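PDB 4J6F: putative alcohol dehydrogenase from Sinorhizobium meliloti, which probably acts as a zinc-dependent, nicotinamide-dinucleotide-using alcohol dehydrogenase of the medium-chain dehydrogenase/reductase family. Local coordinates for residues G272-D280 / D289-E297. Residues are numbered along the deposited sequence; the frame is centred on the assembly and turned at random.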
# COMPACT_ATOMS: atom_id res chain seq x y z
N GLY A 272 -3.48 -23.82 8.68
CA GLY A 272 -2.04 -23.59 8.57
C GLY A 272 -1.56 -22.75 7.40
O GLY A 272 -0.48 -22.15 7.48
N ARG A 273 -2.33 -22.70 6.31
CA ARG A 273 -1.94 -21.92 5.12
C ARG A 273 -1.77 -20.45 5.48
O ARG A 273 -2.60 -19.89 6.20
CB ARG A 273 -2.99 -22.03 4.01
CG ARG A 273 -3.67 -23.38 3.85
CD ARG A 273 -4.40 -23.44 2.52
NE ARG A 273 -3.44 -23.39 1.42
CZ ARG A 273 -3.10 -24.42 0.65
NH1 ARG A 273 -3.66 -25.61 0.85
NH2 ARG A 273 -2.21 -24.26 -0.32
N PRO A 274 -0.69 -19.81 4.98
CA PRO A 274 -0.53 -18.40 5.33
C PRO A 274 -1.53 -17.53 4.55
O PRO A 274 -2.04 -17.92 3.49
CB PRO A 274 0.92 -18.09 4.91
CG PRO A 274 1.53 -19.39 4.53
CD PRO A 274 0.39 -20.26 4.10
N ILE A 275 -1.83 -16.36 5.11
CA ILE A 275 -2.79 -15.45 4.52
C ILE A 275 -2.07 -14.57 3.50
O ILE A 275 -1.16 -13.83 3.86
CB ILE A 275 -3.46 -14.57 5.59
CG1 ILE A 275 -4.16 -15.45 6.64
CG2 ILE A 275 -4.43 -13.59 4.95
CD1 ILE A 275 -5.21 -16.39 6.08
N ASP A 276 -2.51 -14.65 2.25
CA ASP A 276 -1.87 -13.92 1.16
C ASP A 276 -2.41 -12.51 1.08
O ASP A 276 -1.67 -11.55 0.81
CB ASP A 276 -2.11 -14.66 -0.16
CG ASP A 276 -1.49 -16.05 -0.17
OD1 ASP A 276 -0.25 -16.14 -0.05
OD2 ASP A 276 -2.24 -17.04 -0.28
N VAL A 277 -3.72 -12.38 1.31
CA VAL A 277 -4.41 -11.12 1.12
C VAL A 277 -5.41 -10.91 2.24
O VAL A 277 -6.09 -11.85 2.66
CB VAL A 277 -5.18 -11.08 -0.23
CG1 VAL A 277 -6.02 -9.81 -0.31
CG2 VAL A 277 -4.21 -11.16 -1.41
N VAL A 278 -5.48 -9.68 2.72
CA VAL A 278 -6.53 -9.28 3.62
C VAL A 278 -7.38 -8.27 2.87
O VAL A 278 -6.86 -7.30 2.31
CB VAL A 278 -5.96 -8.67 4.91
CG1 VAL A 278 -7.02 -7.86 5.65
CG2 VAL A 278 -5.40 -9.76 5.80
N ALA A 279 -8.68 -8.55 2.81
CA ALA A 279 -9.70 -7.63 2.32
C ALA A 279 -10.42 -7.10 3.56
O ALA A 279 -11.13 -7.84 4.26
CB ALA A 279 -10.67 -8.34 1.39
N ASP A 280 -10.20 -5.83 3.87
CA ASP A 280 -10.71 -5.23 5.09
C ASP A 280 -11.87 -4.29 4.81
O ASP A 280 -11.75 -3.37 3.99
CB ASP A 280 -9.59 -4.45 5.77
CG ASP A 280 -9.98 -3.91 7.12
OD1 ASP A 280 -10.98 -4.38 7.72
OD2 ASP A 280 -9.27 -3.01 7.59
N ASP A 289 -4.16 -5.74 13.87
CA ASP A 289 -4.15 -7.20 13.96
C ASP A 289 -4.08 -7.85 12.59
O ASP A 289 -3.40 -8.86 12.41
CB ASP A 289 -5.36 -7.70 14.75
CG ASP A 289 -5.15 -7.62 16.24
OD1 ASP A 289 -4.03 -7.31 16.70
OD2 ASP A 289 -6.12 -7.90 16.98
N LEU A 290 -4.78 -7.25 11.63
CA LEU A 290 -4.78 -7.76 10.28
C LEU A 290 -3.37 -7.71 9.68
O LEU A 290 -2.94 -8.67 9.03
CB LEU A 290 -5.76 -6.96 9.44
CG LEU A 290 -7.20 -7.17 9.83
CD1 LEU A 290 -8.04 -6.13 9.12
CD2 LEU A 290 -7.66 -8.57 9.46
N LEU A 291 -2.66 -6.60 9.90
CA LEU A 291 -1.26 -6.47 9.48
C LEU A 291 -0.36 -7.50 10.16
O LEU A 291 0.64 -7.92 9.58
CB LEU A 291 -0.72 -5.07 9.74
CG LEU A 291 -1.41 -3.83 9.15
CD1 LEU A 291 -0.58 -2.60 9.47
CD2 LEU A 291 -1.66 -3.95 7.65
N LYS A 292 -0.71 -7.90 11.38
CA LYS A 292 0.04 -8.94 12.09
C LYS A 292 -0.15 -10.31 11.43
O LYS A 292 0.81 -11.05 11.24
CB LYS A 292 -0.36 -8.99 13.56
CG LYS A 292 0.06 -7.79 14.38
CD LYS A 292 -0.44 -7.90 15.82
CE LYS A 292 0.08 -9.16 16.51
NZ LYS A 292 -0.78 -9.59 17.65
N ILE A 293 -1.40 -10.61 11.09
CA ILE A 293 -1.82 -11.89 10.52
C ILE A 293 -1.28 -12.08 9.10
O ILE A 293 -0.87 -13.18 8.72
CB ILE A 293 -3.36 -12.00 10.52
CG1 ILE A 293 -3.86 -12.25 11.94
CG2 ILE A 293 -3.84 -13.09 9.58
CD1 ILE A 293 -5.27 -11.77 12.22
N LEU A 294 -1.29 -11.00 8.33
CA LEU A 294 -0.85 -11.00 6.95
C LEU A 294 0.59 -11.53 6.83
O LEU A 294 1.48 -11.11 7.59
CB LEU A 294 -0.95 -9.57 6.43
CG LEU A 294 -0.97 -9.34 4.92
CD1 LEU A 294 -1.93 -10.29 4.23
CD2 LEU A 294 -1.35 -7.89 4.65
N ARG A 295 0.81 -12.45 5.89
CA ARG A 295 2.15 -13.03 5.67
C ARG A 295 3.07 -11.96 5.13
O ARG A 295 2.60 -11.02 4.47
CB ARG A 295 2.09 -14.20 4.68
CG ARG A 295 2.04 -13.76 3.22
CD ARG A 295 1.74 -14.91 2.30
NE ARG A 295 2.88 -15.82 2.24
CZ ARG A 295 2.82 -17.09 1.85
NH1 ARG A 295 3.92 -17.82 1.86
NH2 ARG A 295 1.66 -17.63 1.48
N PRO A 296 4.39 -12.10 5.38
CA PRO A 296 5.33 -11.12 4.82
C PRO A 296 5.23 -11.09 3.29
O PRO A 296 5.05 -12.13 2.68
CB PRO A 296 6.70 -11.64 5.27
CG PRO A 296 6.41 -12.53 6.45
CD PRO A 296 5.07 -13.14 6.17
N GLU A 297 5.32 -9.90 2.69
CA GLU A 297 5.08 -9.68 1.24
C GLU A 297 3.61 -9.83 0.86
O GLU A 297 3.28 -9.88 -0.33
CB GLU A 297 5.96 -10.58 0.38
CG GLU A 297 7.44 -10.33 0.61
CD GLU A 297 8.36 -11.14 -0.29
OE1 GLU A 297 9.17 -10.52 -1.02
OE2 GLU A 297 8.27 -12.39 -0.25
O HOH W 1 -0.49 -15.60 7.24
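R295 pairs its guanidinium NH2 with D276 and lies with one face against P274, just beyond the helix of a Rossmann-type beta-alpha-beta unit formed by strand 277-280, helix 287-293 and strand 299-302. With chi1 at 80°, CG sits between the backbone N and the carbonyl carbon, and a bend at chi3 brings the head alongside the aspartate. There NH2 reaches the syn side of D276 OD1 at 2.9 Å in a salt bridge; the flat groups are nearly parallel but stepped out of each other's plane, and the N-H...O angle is bent to 132°. CB and CG of P274 lie over one guanidinium face, offset toward its rim, with CG 3.5 Å from NH2. D276 OD2 turns instead to the backbone N of T209, so the carboxylate ties the neighbouring strand to this corner.

R295 N also donates a straighter bond to I275 O, 3.1 Å long, and a water links I275 N to I293 O. L294 CD1 packs against I275 O and D276 O and lies 3.8 Å from V278 CG2. On its other branch V278 turns CG1 to L290 CD2, crossing that leucine at a slant, while I275 and I293 run side by side. L290 CD1 rests against the carboxylate of D280, whose OD2 is bonded to Y300 OH.

An alanine in place of R295 would probably leave D276 OD1 without this cationic partner and take away the flat group lying against P274. The chemistry thus divides the crossover: aliphatic branches make up most of the buried side, while one salt bridge, one backbone bond and a bridging water fasten the turn leaving the helix.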